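Local coordinates for Lin1909 protein (Listeria innocua, PDB 3FIJ) that binds manganese and may be a class I glutamine amidotransferase-like hydrolase acting on gamma-glutamyl-gamma-aminobutyrate, although its function remains unconfirmed, at residues 48-59 and 93-104; 78-86 and 127-135. All coordinates share one frame; numbering follows the deposited sequence.

Contact 1. Residues 48-59 and 93-104; sequences PIDDPSTAVQAI and RDSYEIALVRAA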
ATOM      1  N   PRO A  48      30.797   7.859   5.519  1.00 13.76           N
ATOM      2  CA  PRO A  48      30.077   6.596   5.421  1.00 14.38           C
ATOM      3  C   PRO A  48      30.663   5.586   6.404  1.00 13.87           C
ATOM      4  O   PRO A  48      31.722   5.806   6.999  1.00 11.56           O
ATOM      5  CB  PRO A  48      30.287   6.191   3.956  1.00 15.48           C
ATOM      6  CG  PRO A  48      31.602   6.797   3.621  1.00 13.89           C
ATOM      7  CD  PRO A  48      31.490   8.164   4.257  1.00 15.85           C
ATOM      8  N   ILE A  49      29.963   4.484   6.597  1.00 13.13           N
ATOM      9  CA  ILE A  49      30.476   3.477   7.496  1.00 16.05           C
ATOM     10  C   ILE A  49      31.707   2.860   6.837  1.00 15.33           C
ATOM     11  O   ILE A  49      31.692   2.544   5.651  1.00 15.64           O
ATOM     12  CB  ILE A  49      29.413   2.405   7.777  1.00 16.81           C
ATOM     13  CG1 ILE A  49      28.313   3.010   8.643  1.00 15.50           C
ATOM     14  CG2 ILE A  49      30.038   1.202   8.490  1.00 18.98           C
ATOM     15  CD1 ILE A  49      27.062   2.170   8.695  1.00 19.29           C
ATOM     16  N   ASP A  50      32.782   2.715   7.600  1.00 16.14           N
ATOM     17  CA  ASP A  50      34.000   2.134   7.055  1.00 19.53           C
ATOM     18  C   ASP A  50      34.693   1.307   8.126  1.00 20.73           C
ATOM     19  O   ASP A  50      34.235   1.234   9.265  1.00 19.14           O
ATOM     20  CB  ASP A  50      34.931   3.241   6.545  1.00 20.25           C
ATOM     21  CG  ASP A  50      35.944   2.737   5.527  1.00 20.72           C
ATOM     22  OD1 ASP A  50      36.450   3.564   4.743  1.00 19.04           O
ATOM     23  OD2 ASP A  50      36.243   1.522   5.510  1.00 23.60           O
ATOM     24  N   ASP A  51      35.798   0.674   7.750  1.00 23.10           N
ATOM     25  CA  ASP A  51      36.561  -0.154   8.676  1.00 23.60           C
ATOM     26  C   ASP A  51      37.183   0.678   9.805  1.00 21.84           C
ATOM     27  O   ASP A  51      37.793   1.713   9.551  1.00 21.76           O
ATOM     28  CB  ASP A  51      37.654  -0.891   7.907  1.00 25.74           C
ATOM     29  CG  ASP A  51      38.303  -1.970   8.728  1.00 29.42           C
ATOM     30  OD1 ASP A  51      37.683  -3.042   8.895  1.00 31.14           O
ATOM     31  OD2 ASP A  51      39.428  -1.740   9.218  1.00 32.27           O
ATOM     32  N   PRO A  52      37.033   0.231  11.068  1.00 21.33           N
ATOM     33  CA  PRO A  52      37.572   0.919  12.250  1.00 21.36           C
ATOM     34  C   PRO A  52      38.971   1.495  12.050  1.00 21.69           C
ATOM     35  O   PRO A  52      39.261   2.617  12.467  1.00 21.14           O
ATOM     36  CB  PRO A  52      37.549  -0.170  13.323  1.00 23.36           C
ATOM     37  CG  PRO A  52      36.314  -0.928  12.979  1.00 22.73           C
ATOM     38  CD  PRO A  52      36.398  -1.044  11.455  1.00 21.83           C
ATOM     39  N   SER A  53      39.835   0.716  11.409  1.00 22.02           N
ATOM     40  CA  SER A  53      41.207   1.133  11.137  1.00 22.05           C
ATOM     41  C   SER A  53      41.314   2.441  10.346  1.00 23.29           C
ATOM     42  O   SER A  53      42.378   3.063  10.332  1.00 24.25           O
ATOM     43  CB  SER A  53      41.939   0.037  10.371  1.00 23.07           C
ATOM     44  OG  SER A  53      41.352  -0.167   9.097  1.00 24.58           O
ATOM     45  N   THR A  54      40.235   2.859   9.683  1.00 21.47           N
ATOM     46  CA  THR A  54      40.272   4.102   8.915  1.00 21.08           C
ATOM     47  C   THR A  54      39.752   5.276   9.726  1.00 21.42           C
ATOM     48  O   THR A  54      39.659   6.397   9.222  1.00 21.90           O
ATOM     49  CB  THR A  54      39.430   4.019   7.624  1.00 21.75           C
ATOM     50  OG1 THR A  54      38.046   3.869   7.960  1.00 22.88           O
ATOM     51  CG2 THR A  54      39.868   2.834   6.774  1.00 20.94           C
ATOM     52  N   ALA A  55      39.425   5.025  10.987  1.00 20.99           N
ATOM     53  CA  ALA A  55      38.901   6.080  11.848  1.00 20.74           C
ATOM     54  C   ALA A  55      39.847   7.261  12.056  1.00 21.07           C
ATOM     55  O   ALA A  55      39.420   8.418  11.988  1.00 21.59           O
ATOM     56  CB  ALA A  55      38.495   5.501  13.196  1.00 19.81           C
ATOM     57  N   VAL A  56      41.128   7.004  12.312  1.00 20.49           N
ATOM     58  CA  VAL A  56      42.009   8.137  12.528  1.00 19.58           C
ATOM     59  C   VAL A  56      42.164   8.961  11.246  1.00 19.83           C
ATOM     60  O   VAL A  56      42.307  10.177  11.310  1.00 20.16           O
ATOM     61  CB  VAL A  56      43.406   7.718  13.137  1.00 20.61           C
ATOM     62  CG1 VAL A  56      43.328   6.317  13.733  1.00 16.17           C
ATOM     63  CG2 VAL A  56      44.518   7.865  12.120  1.00 18.31           C
ATOM     64  N   GLN A  57      42.109   8.320  10.081  1.00 19.42           N
ATOM     65  CA  GLN A  57      42.222   9.071   8.834  1.00 19.79           C
ATOM     66  C   GLN A  57      40.956   9.905   8.644  1.00 20.80           C
ATOM     67  O   GLN A  57      40.987  10.998   8.077  1.00 20.80           O
ATOM     68  CB  GLN A  57      42.396   8.139   7.627  1.00 19.03           C
ATOM     69  CG  GLN A  57      42.543   8.909   6.317  1.00 20.61           C
ATOM     70  CD  GLN A  57      42.660   8.020   5.087  1.00 21.08           C
ATOM     71  OE1 GLN A  57      42.902   8.508   3.983  1.00 22.80           O
ATOM     72  NE2 GLN A  57      42.481   6.721   5.268  1.00 21.86           N
ATOM     73  N   ALA A  58      39.837   9.379   9.120  1.00 20.18           N
ATOM     74  CA  ALA A  58      38.573  10.082   9.003  1.00 19.72           C
ATOM     75  C   ALA A  58      38.605  11.373   9.827  1.00 20.04           C
ATOM     76  O   ALA A  58      38.281  12.442   9.314  1.00 18.75           O
ATOM     77  CB  ALA A  58      37.431   9.182   9.461  1.00 16.42           C
ATOM     78  N   ILE A  59      38.997  11.270  11.098  1.00 19.37           N
ATOM     79  CA  ILE A  59      39.066  12.440  11.975  1.00 19.41           C
ATOM     80  C   ILE A  59      40.144  13.423  11.529  1.00 20.10           C
ATOM     81  O   ILE A  59      40.035  14.622  11.761  1.00 20.14           O
ATOM     82  CB  ILE A  59      39.318  12.019  13.458  1.00 20.97           C
ATOM     83  CG1 ILE A  59      38.023  11.490  14.072  1.00 23.19           C
ATOM     84  CG2 ILE A  59      39.790  13.199  14.289  1.00 17.57           C
ATOM     85  CD1 ILE A  59      37.556  10.204  13.470  1.00 27.64           C
ATOM     86  N   ARG A  93      28.449  -0.216  12.043  1.00 17.14           N
ATOM     87  CA  ARG A  93      28.355   1.218  12.297  1.00 18.38           C
ATOM     88  C   ARG A  93      28.890   1.514  13.689  1.00 17.77           C
ATOM     89  O   ARG A  93      29.708   2.414  13.876  1.00 16.97           O
ATOM     90  CB  ARG A  93      26.910   1.725  12.208  1.00 18.60           C
ATOM     91  CG  ARG A  93      26.843   3.231  11.906  1.00 20.31           C
ATOM     92  CD  ARG A  93      26.178   4.093  12.984  1.00 19.17           C
ATOM     93  NE  ARG A  93      24.831   4.492  12.585  1.00 19.30           N
ATOM     94  CZ  ARG A  93      24.330   5.728  12.673  1.00 18.70           C
ATOM     95  NH1 ARG A  93      25.047   6.737  13.157  1.00 13.53           N
ATOM     96  NH2 ARG A  93      23.094   5.957  12.247  1.00 17.08           N
ATOM     97  N   ASP A  94      28.416   0.742  14.660  1.00 17.23           N
ATOM     98  CA  ASP A  94      28.815   0.900  16.049  1.00 17.99           C
ATOM     99  C   ASP A  94      30.319   0.818  16.219  1.00 19.68           C
ATOM    100  O   ASP A  94      30.919   1.653  16.890  1.00 18.13           O
ATOM    101  CB  ASP A  94      28.118  -0.153  16.907  1.00 18.88           C
ATOM    102  CG  ASP A  94      26.610   0.007  16.893  1.00 21.17           C
ATOM    103  OD1 ASP A  94      26.146   1.156  17.072  1.00 19.37           O
ATOM    104  OD2 ASP A  94      25.892  -1.000  16.706  1.00 20.65           O
ATOM    105  N   SER A  95      30.929  -0.183  15.592  1.00 21.32           N
ATOM    106  CA  SER A  95      32.379  -0.357  15.672  1.00 21.67           C
ATOM    107  C   SER A  95      33.110   0.844  15.094  1.00 20.23           C
ATOM    108  O   SER A  95      34.045   1.367  15.706  1.00 19.99           O
ATOM    109  CB  SER A  95      32.812  -1.611  14.911  1.00 22.27           C
ATOM    110  OG  SER A  95      32.260  -2.776  15.499  1.00 29.24           O
ATOM    111  N   TYR A  96      32.684   1.266  13.907  1.00 18.49           N
ATOM    112  CA  TYR A  96      33.304   2.400  13.239  1.00 17.27           C
ATOM    113  C   TYR A  96      33.166   3.672  14.067  1.00 16.09           C
ATOM    114  O   TYR A  96      34.142   4.390  14.278  1.00 15.40           O
ATOM    115  CB  TYR A  96      32.690   2.615  11.850  1.00 16.22           C
ATOM    116  CG  TYR A  96      33.411   3.681  11.058  1.00 18.01           C
ATOM    117  CD1 TYR A  96      34.789   3.585  10.824  1.00 17.27           C
ATOM    118  CD2 TYR A  96      32.726   4.793  10.555  1.00 16.50           C
ATOM    119  CE1 TYR A  96      35.471   4.575  10.103  1.00 19.25           C
ATOM    120  CE2 TYR A  96      33.393   5.795   9.834  1.00 16.09           C
ATOM    121  CZ  TYR A  96      34.764   5.679   9.611  1.00 18.93           C
ATOM    122  OH  TYR A  96      35.435   6.648   8.899  1.00 17.93           O
ATOM    123  N   GLU A  97      31.955   3.953  14.541  1.00 16.20           N
ATOM    124  CA  GLU A  97      31.741   5.145  15.350  1.00 17.83           C
ATOM    125  C   GLU A  97      32.557   5.065  16.641  1.00 17.82           C
ATOM    126  O   GLU A  97      33.147   6.059  17.063  1.00 17.08           O
ATOM    127  CB  GLU A  97      30.250   5.334  15.654  1.00 17.00           C
ATOM    128  CG  GLU A  97      29.426   5.579  14.404  1.00 20.17           C
ATOM    129  CD  GLU A  97      28.045   6.126  14.688  1.00 18.47           C
ATOM    130  OE1 GLU A  97      27.413   5.701  15.666  1.00 21.69           O
ATOM    131  OE2 GLU A  97      27.577   6.971  13.911  1.00 20.31           O
ATOM    132  N   ILE A  98      32.604   3.887  17.259  1.00 18.58           N
ATOM    133  CA  ILE A  98      33.394   3.728  18.477  1.00 20.74           C
ATOM    134  C   ILE A  98      34.806   4.202  18.124  1.00 20.67           C
ATOM    135  O   ILE A  98      35.383   5.047  18.811  1.00 20.24           O
ATOM    136  CB  ILE A  98      33.487   2.246  18.942  1.00 20.07           C
ATOM    137  CG1 ILE A  98      32.111   1.711  19.338  1.00 17.83           C
ATOM    138  CG2 ILE A  98      34.462   2.135  20.111  1.00 19.40           C
ATOM    139  CD1 ILE A  98      31.501   2.379  20.525  1.00 20.65           C
ATOM    140  N   ALA A  99      35.341   3.660  17.031  1.00 20.32           N
ATOM    141  CA  ALA A  99      36.677   4.020  16.560  1.00 20.04           C
ATOM    142  C   ALA A  99      36.782   5.520  16.293  1.00 20.28           C
ATOM    143  O   ALA A  99      37.835   6.120  16.508  1.00 20.86           O
ATOM    144  CB  ALA A  99      37.018   3.230  15.291  1.00 18.62           C
ATOM    145  N   LEU A 100      35.691   6.122  15.822  1.00 20.73           N
ATOM    146  CA  LEU A 100      35.682   7.557  15.546  1.00 22.14           C
ATOM    147  C   LEU A 100      35.805   8.405  16.809  1.00 21.32           C
ATOM    148  O   LEU A 100      36.630   9.317  16.851  1.00 20.99           O
ATOM    149  CB  LEU A 100      34.409   7.985  14.789  1.00 21.78           C
ATOM    150  CG  LEU A 100      34.221   7.671  13.298  1.00 21.99           C
ATOM    151  CD1 LEU A 100      32.864   8.204  12.838  1.00 21.10           C
ATOM    152  CD2 LEU A 100      35.318   8.298  12.477  1.00 17.97           C
ATOM    153  N   VAL A 101      34.999   8.125  17.835  1.00 22.41           N
ATOM    154  CA  VAL A 101      35.084   8.934  19.055  1.00 23.66           C
ATOM    155  C   VAL A 101      36.455   8.804  19.712  1.00 24.10           C
ATOM    156  O   VAL A 101      37.006   9.790  20.204  1.00 25.20           O
ATOM    157  CB  VAL A 101      33.968   8.595  20.103  1.00 24.84           C
ATOM    158  CG1 VAL A 101      32.653   8.287  19.396  1.00 24.23           C
ATOM    159  CG2 VAL A 101      34.395   7.479  21.006  1.00 25.13           C
ATOM    160  N   ARG A 102      37.017   7.600  19.707  1.00 23.38           N
ATOM    161  CA  ARG A 102      38.341   7.390  20.288  1.00 25.19           C
ATOM    162  C   ARG A 102      39.393   8.201  19.529  1.00 24.26           C
ATOM    163  O   ARG A 102      40.233   8.869  20.137  1.00 25.64           O
ATOM    164  CB  ARG A 102      38.689   5.895  20.287  1.00 26.70           C
ATOM    165  CG  ARG A 102      37.849   5.127  21.300  1.00 31.62           C
ATOM    166  CD  ARG A 102      37.979   3.606  21.224  1.00 34.81           C
ATOM    167  NE  ARG A 102      37.139   2.983  22.249  1.00 35.72           N
ATOM    168  CZ  ARG A 102      36.984   1.674  22.413  1.00 37.24           C
ATOM    169  NH1 ARG A 102      37.620   0.820  21.615  1.00 37.46           N
ATOM    170  NH2 ARG A 102      36.184   1.223  23.372  1.00 34.85           N
ATOM    171  N   ALA A 103      39.335   8.157  18.201  1.00 22.31           N
ATOM    172  CA  ALA A 103      40.275   8.914  17.386  1.00 21.71           C
ATOM    173  C   ALA A 103      40.047  10.413  17.578  1.00 21.46           C
ATOM    174  O   ALA A 103      40.997  11.192  17.571  1.00 21.19           O
ATOM    175  CB  ALA A 103      40.120   8.539  15.908  1.00 20.79           C
ATOM    176  N   ALA A 104      38.784  10.808  17.747  1.00 21.49           N
ATOM    177  CA  ALA A 104      38.415  12.212  17.950  1.00 21.53           C
ATOM    178  C   ALA A 104      38.892  12.687  19.320  1.00 22.67           C
ATOM    179  O   ALA A 104      39.353  13.815  19.481  1.00 23.54           O
ATOM    180  CB  ALA A 104      36.899  12.378  17.838  1.00 19.59           C
TER
HETATM  181  O   HOH W   1      33.748   7.274   7.005  1.00 19.46           O

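Contact 2. Residues 78-86 and 127-135; sequences YLEEPSQEI and GTLYQDISQ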
ATOM      1  N   TYR A  78      28.004  -3.902  24.942  1.00 23.25           N
ATOM      2  CA  TYR A  78      28.020  -3.600  26.369  1.00 21.38           C
ATOM      3  C   TYR A  78      27.761  -4.851  27.220  1.00 21.34           C
ATOM      4  O   TYR A  78      27.177  -4.802  28.304  1.00 21.01           O
ATOM      5  CB  TYR A  78      27.087  -2.416  26.725  1.00 20.70           C
ATOM      6  CG  TYR A  78      25.668  -2.446  26.204  1.00 19.86           C
ATOM      7  CD1 TYR A  78      24.624  -2.882  27.010  1.00 19.45           C
ATOM      8  CD2 TYR A  78      25.364  -2.014  24.913  1.00 20.14           C
ATOM      9  CE1 TYR A  78      23.313  -2.890  26.553  1.00 18.72           C
ATOM     10  CE2 TYR A  78      24.048  -2.021  24.440  1.00 18.97           C
ATOM     11  CZ  TYR A  78      23.028  -2.462  25.271  1.00 20.18           C
ATOM     12  OH  TYR A  78      21.714  -2.494  24.836  1.00 20.41           O
ATOM     13  N   LEU A  79      28.234  -5.978  26.694  1.00 20.74           N
ATOM     14  CA  LEU A  79      28.167  -7.273  27.368  1.00 22.20           C
ATOM     15  C   LEU A  79      26.789  -7.827  27.704  1.00 19.66           C
ATOM     16  O   LEU A  79      26.580  -8.370  28.785  1.00 20.13           O
ATOM     17  CB  LEU A  79      29.015  -7.211  28.644  1.00 22.03           C
ATOM     18  CG  LEU A  79      30.406  -6.617  28.410  1.00 23.16           C
ATOM     19  CD1 LEU A  79      31.136  -6.488  29.738  1.00 25.76           C
ATOM     20  CD2 LEU A  79      31.181  -7.493  27.438  1.00 21.68           C
ATOM     21  N   GLU A  80      25.853  -7.701  26.775  1.00 18.72           N
ATOM     22  CA  GLU A  80      24.502  -8.203  26.986  1.00 17.96           C
ATOM     23  C   GLU A  80      24.047  -8.895  25.715  1.00 16.57           C
ATOM     24  O   GLU A  80      24.420  -8.481  24.614  1.00 15.36           O
ATOM     25  CB  GLU A  80      23.527  -7.049  27.310  1.00 17.41           C
ATOM     26  CG  GLU A  80      23.637  -6.474  28.712  1.00 20.89           C
ATOM     27  CD  GLU A  80      22.584  -5.390  29.034  1.00 23.06           C
ATOM     28  OE1 GLU A  80      21.415  -5.521  28.615  1.00 24.34           O
ATOM     29  OE2 GLU A  80      22.926  -4.411  29.733  1.00 22.87           O
ATOM     30  N   GLU A  81      23.270  -9.963  25.853  1.00 16.08           N
ATOM     31  CA  GLU A  81      22.747 -10.626  24.666  1.00 17.44           C
ATOM     32  C   GLU A  81      21.434  -9.888  24.354  1.00 16.82           C
ATOM     33  O   GLU A  81      20.879  -9.215  25.218  1.00 16.82           O
ATOM     34  CB  GLU A  81      22.523 -12.122  24.930  1.00 17.29           C
ATOM     35  CG  GLU A  81      23.811 -12.971  24.817  1.00 18.48           C
ATOM     36  CD  GLU A  81      24.355 -13.094  23.382  1.00 19.80           C
ATOM     37  OE1 GLU A  81      25.506 -12.682  23.129  1.00 20.75           O
ATOM     38  OE2 GLU A  81      23.642 -13.612  22.499  1.00 20.68           O
ATOM     39  N   PRO A  82      20.935  -9.986  23.113  1.00 17.02           N
ATOM     40  CA  PRO A  82      19.693  -9.305  22.727  1.00 16.45           C
ATOM     41  C   PRO A  82      18.371  -9.753  23.348  1.00 17.84           C
ATOM     42  O   PRO A  82      17.966 -10.912  23.215  1.00 18.03           O
ATOM     43  CB  PRO A  82      19.680  -9.452  21.209  1.00 16.78           C
ATOM     44  CG  PRO A  82      20.373 -10.775  20.999  1.00 17.09           C
ATOM     45  CD  PRO A  82      21.545 -10.660  21.949  1.00 16.83           C
ATOM     46  N   SER A  83      17.707  -8.808  24.015  1.00 17.86           N
ATOM     47  CA  SER A  83      16.398  -9.021  24.642  1.00 19.57           C
ATOM     48  C   SER A  83      15.341  -9.107  23.549  1.00 19.90           C
ATOM     49  O   SER A  83      15.548  -8.613  22.440  1.00 20.60           O
ATOM     50  CB  SER A  83      16.017  -7.833  25.533  1.00 18.73           C
ATOM     51  OG  SER A  83      16.905  -7.691  26.610  1.00 25.63           O
ATOM     52  N   GLN A  84      14.197  -9.696  23.875  1.00 20.03           N
ATOM     53  CA  GLN A  84      13.116  -9.805  22.903  1.00 21.97           C
ATOM     54  C   GLN A  84      12.636  -8.435  22.426  1.00 22.22           C
ATOM     55  O   GLN A  84      12.208  -8.296  21.285  1.00 22.07           O
ATOM     56  CB  GLN A  84      11.932 -10.586  23.493  1.00 21.66           C
ATOM     57  CG  GLN A  84      12.267 -12.045  23.811  1.00 22.72           C
ATOM     58  CD  GLN A  84      11.068 -12.859  24.273  1.00 21.90           C
ATOM     59  OE1 GLN A  84      11.164 -13.631  25.230  1.00 21.97           O
ATOM     60  NE2 GLN A  84       9.940 -12.701  23.590  1.00 19.38           N
ATOM     61  N   GLU A  85      12.720  -7.415  23.280  1.00 22.02           N
ATOM     62  CA  GLU A  85      12.250  -6.099  22.868  1.00 22.67           C
ATOM     63  C   GLU A  85      13.309  -5.120  22.346  1.00 21.79           C
ATOM     64  O   GLU A  85      13.057  -3.917  22.243  1.00 22.12           O
ATOM     65  CB  GLU A  85      11.408  -5.449  23.981  1.00 22.49           C
ATOM     66  CG  GLU A  85      11.936  -5.642  25.376  1.00 26.14           C
ATOM     67  CD  GLU A  85      11.728  -7.049  25.907  1.00 23.15           C
ATOM     68  OE1 GLU A  85      12.646  -7.547  26.581  1.00 22.39           O
ATOM     69  OE2 GLU A  85      10.656  -7.647  25.667  1.00 22.24           O
ATOM     70  N   ILE A  86      14.487  -5.632  22.003  1.00 19.44           N
ATOM     71  CA  ILE A  86      15.525  -4.776  21.450  1.00 19.34           C
ATOM     72  C   ILE A  86      15.126  -4.575  19.983  1.00 19.37           C
ATOM     73  O   ILE A  86      14.394  -5.394  19.417  1.00 18.16           O
ATOM     74  CB  ILE A  86      16.927  -5.438  21.514  1.00 20.55           C
ATOM     75  CG1 ILE A  86      18.015  -4.381  21.252  1.00 21.89           C
ATOM     76  CG2 ILE A  86      17.036  -6.552  20.465  1.00 16.90           C
ATOM     77  CD1 ILE A  86      19.450  -4.883  21.460  1.00 17.95           C
ATOM     78  N   GLY A 127      29.894   2.355  29.422  1.00 25.03           N
ATOM     79  CA  GLY A 127      28.587   2.449  30.064  1.00 20.89           C
ATOM     80  C   GLY A 127      27.651   1.382  29.537  1.00 18.72           C
ATOM     81  O   GLY A 127      28.063   0.544  28.743  1.00 17.71           O
ATOM     82  N   THR A 128      26.399   1.389  29.986  1.00 18.30           N
ATOM     83  CA  THR A 128      25.425   0.406  29.513  1.00 18.44           C
ATOM     84  C   THR A 128      24.116   1.104  29.177  1.00 18.58           C
ATOM     85  O   THR A 128      23.954   2.294  29.456  1.00 18.00           O
ATOM     86  CB  THR A 128      25.146  -0.705  30.568  1.00 18.19           C
ATOM     87  OG1 THR A 128      24.556  -0.129  31.738  1.00 19.77           O
ATOM     88  CG2 THR A 128      26.442  -1.410  30.955  1.00 18.55           C
ATOM     89  N   LEU A 129      23.182   0.362  28.589  1.00 17.76           N
ATOM     90  CA  LEU A 129      21.892   0.926  28.205  1.00 17.27           C
ATOM     91  C   LEU A 129      20.728   0.011  28.563  1.00 17.68           C
ATOM     92  O   LEU A 129      20.910  -1.191  28.738  1.00 20.43           O
ATOM     93  CB  LEU A 129      21.858   1.133  26.689  1.00 15.12           C
ATOM     94  CG  LEU A 129      23.041   1.793  25.983  1.00 14.20           C
ATOM     95  CD1 LEU A 129      22.855   1.681  24.465  1.00 12.10           C
ATOM     96  CD2 LEU A 129      23.154   3.240  26.424  1.00 11.27           C
ATOM     97  N   TYR A 130      19.533   0.583  28.683  1.00 17.12           N
ATOM     98  CA  TYR A 130      18.340  -0.222  28.904  1.00 16.85           C
ATOM     99  C   TYR A 130      17.963  -0.546  27.460  1.00 17.69           C
ATOM    100  O   TYR A 130      17.909   0.358  26.626  1.00 19.65           O
ATOM    101  CB  TYR A 130      17.198   0.587  29.528  1.00 15.72           C
ATOM    102  CG  TYR A 130      17.323   0.842  31.009  1.00 17.31           C
ATOM    103  CD1 TYR A 130      17.884   2.023  31.484  1.00 17.14           C
ATOM    104  CD2 TYR A 130      16.871  -0.103  31.947  1.00 19.56           C
ATOM    105  CE1 TYR A 130      17.994   2.268  32.847  1.00 17.74           C
ATOM    106  CE2 TYR A 130      16.980   0.129  33.317  1.00 16.19           C
ATOM    107  CZ  TYR A 130      17.543   1.318  33.755  1.00 17.60           C
ATOM    108  OH  TYR A 130      17.656   1.567  35.098  1.00 19.13           O
ATOM    109  N   GLN A 131      17.712  -1.813  27.155  1.00 17.70           N
ATOM    110  CA  GLN A 131      17.358  -2.210  25.798  1.00 17.98           C
ATOM    111  C   GLN A 131      15.978  -1.740  25.326  1.00 18.21           C
ATOM    112  O   GLN A 131      15.750  -1.610  24.122  1.00 18.13           O
ATOM    113  CB  GLN A 131      17.477  -3.728  25.658  1.00 18.61           C
ATOM    114  CG  GLN A 131      18.913  -4.199  25.617  1.00 21.59           C
ATOM    115  CD  GLN A 131      19.047  -5.671  25.295  1.00 24.89           C
ATOM    116  OE1 GLN A 131      18.276  -6.223  24.498  1.00 25.84           O
ATOM    117  NE2 GLN A 131      20.044  -6.315  25.894  1.00 24.46           N
ATOM    118  N   ASP A 132      15.067  -1.484  26.268  1.00 17.16           N
ATOM    119  CA  ASP A 132      13.721  -1.011  25.933  1.00 17.11           C
ATOM    120  C   ASP A 132      13.100  -0.269  27.114  1.00 17.99           C
ATOM    121  O   ASP A 132      13.451  -0.527  28.273  1.00 17.22           O
ATOM    122  CB  ASP A 132      12.812  -2.179  25.524  1.00 17.31           C
ATOM    123  CG  ASP A 132      11.412  -1.726  25.117  1.00 18.13           C
ATOM    124  OD1 ASP A 132      11.294  -0.880  24.203  1.00 19.85           O
ATOM    125  OD2 ASP A 132      10.423  -2.219  25.700  1.00 17.13           O
ATOM    126  N   ILE A 133      12.178   0.645  26.808  1.00 17.15           N
ATOM    127  CA  ILE A 133      11.493   1.447  27.818  1.00 19.24           C
ATOM    128  C   ILE A 133      10.778   0.526  28.799  1.00 18.44           C
ATOM    129  O   ILE A 133      10.671   0.832  29.984  1.00 18.05           O
ATOM    130  CB  ILE A 133      10.455   2.421  27.165  1.00 22.26           C
ATOM    131  CG1 ILE A 133      11.148   3.298  26.112  1.00 26.85           C
ATOM    132  CG2 ILE A 133       9.832   3.338  28.221  1.00 19.93           C
ATOM    133  CD1 ILE A 133      10.208   4.297  25.377  1.00 28.91           C
ATOM    134  N   SER A 134      10.313  -0.618  28.306  1.00 17.67           N
ATOM    135  CA  SER A 134       9.606  -1.576  29.156  1.00 19.72           C
ATOM    136  C   SER A 134      10.485  -2.182  30.260  1.00 21.72           C
ATOM    137  O   SER A 134       9.971  -2.806  31.200  1.00 21.93           O
ATOM    138  CB  SER A 134       9.040  -2.725  28.316  1.00 18.91           C
ATOM    139  OG  SER A 134      10.031  -3.710  28.078  1.00 18.98           O
ATOM    140  N   GLN A 135      11.800  -2.000  30.155  1.00 22.61           N
ATOM    141  CA  GLN A 135      12.725  -2.575  31.127  1.00 22.73           C
ATOM    142  C   GLN A 135      13.157  -1.673  32.285  1.00 24.51           C
ATOM    143  O   GLN A 135      13.824  -2.137  33.219  1.00 24.80           O
ATOM    144  CB  GLN A 135      13.955  -3.102  30.386  1.00 21.14           C
ATOM    145  CG  GLN A 135      13.653  -4.299  29.478  1.00 20.35           C
ATOM    146  CD  GLN A 135      14.728  -4.525  28.426  1.00 21.34           C
ATOM    147  OE1 GLN A 135      15.878  -4.112  28.592  1.00 23.57           O
ATOM    148  NE2 GLN A 135      14.359  -5.190  27.342  1.00 20.28           N
TER

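Contact 1. Residues 48-59 and 93-104
Two neighbouring helices of the class I glutamine amidotransferase-like fold, 55-60 and 91-106, pack here through Y96, the alanines A55, A99 and A103, and I59. Loop 48-54, which leads from strand 43-47 into the first, wraps round the Y96 ring. With CG anti to the backbone N (chi1 -173°), the Y96 ring lies between L100 of its own helix and the backbone of loop 48-54. Backbone N of D50 sits over the ring centre, and D50 CB makes a CH-pi contact, 4.1 Å from the ring centroid. L100 CG covers the opposite face, offset toward the rim. The hydroxyl reaches A58, with Y96 OH 3.3 Å from A58 CB, and a water joins Y96 OH (2.6 Å) to P48 O (2.5 Å). T54 OG1 approaches the ring obliquely, 3.4 Å from Y96 CE1, and donates a hydrogen bond to D51 O, which also accepts from T54 N.

In the fold, helix 91-106 lies on the parallel part of the sheet, with V101 on L67 of strand 64-67 and L100 on T10 of strand 6-10; helix 55-60 comes between strands 43-47 and 64-67 in the chain. The two helix axes approach to 8.5 Å and cross at -57°. Small residues allow this closeness: A55 CB to A99 CB is 3.4 Å, tighter than usual, and A103 CB packs against V56 CA. I59 lays CG1 against A104. At the other end the I49 side chain crosses that of R93 at about a right angle, its CD1 3.4 Å from R93 CG. Q38 of a neighbouring subunit hydrogen bonds to I49 O.

Contact 2. Residues 78-86 and 127-135
Q131 is the polar centre of this contact, reaching into the loop 78-86 with both ends of its amide engaged. Its CG lies anti to the carbonyl carbon (chi1 -73°) and the chain is extended beyond, which carries the amide to E80, E81 and S83. Q131 NE2 donates to E81 O (3.1 Å, nearly straight at 169° and close to the amide plane) and to E80 OE1, also at 3.1 Å, met on the anti side of the carboxylate. Q131 OE1 accepts from S83 N at 2.7 Å, in the carbonyl plane on a lone pair, and more weakly from S83 OG. Together these bonds fix which way round the buried amide lies. Farther along, Q135 NE2 makes a weak bond to E85 OE1 (3.0 Å). E80 OE2 pairs with K183.

Apolar contact gathers round Y78. L129 covers one ring face, offset toward the rim, while Q131 CG meets the hydroxyl edge, 3.4 Å from Y78 OH. Separately, E85 CG rests on D132 CB at 3.6 Å.

Turns shape both partners: S83 to I86 is a type I beta turn, and D132 OD2 accepts from S134 N in an Asx turn. The whole is an irregular loop fastened, chiefly through the Q131 amide, to the residues just after strand 129-130, which pairs antiparallel with strand 181-182.

Overall arrangement
Both contacts lie toward the outside of the chain and are partly buried, their centres 24 Å apart. Contact 1 joins two helices and a loop mainly by carbon packing, with a single bridging water as its polar link; contact 2 joins a loop to a short strand and the turn after it, and direct side-chain hydrogen bonds carry much of it. Helix 116-124 touches V101 of contact 1 and both Y78 and L129 of contact 2. Contact 2 lies on the manganese side of the chain, the D132 side chain about 9 Å from those of the metal ligands H143 and H178, but it takes no part in the site. Contact 1 borders one neighbouring subunit, contact 2 two others.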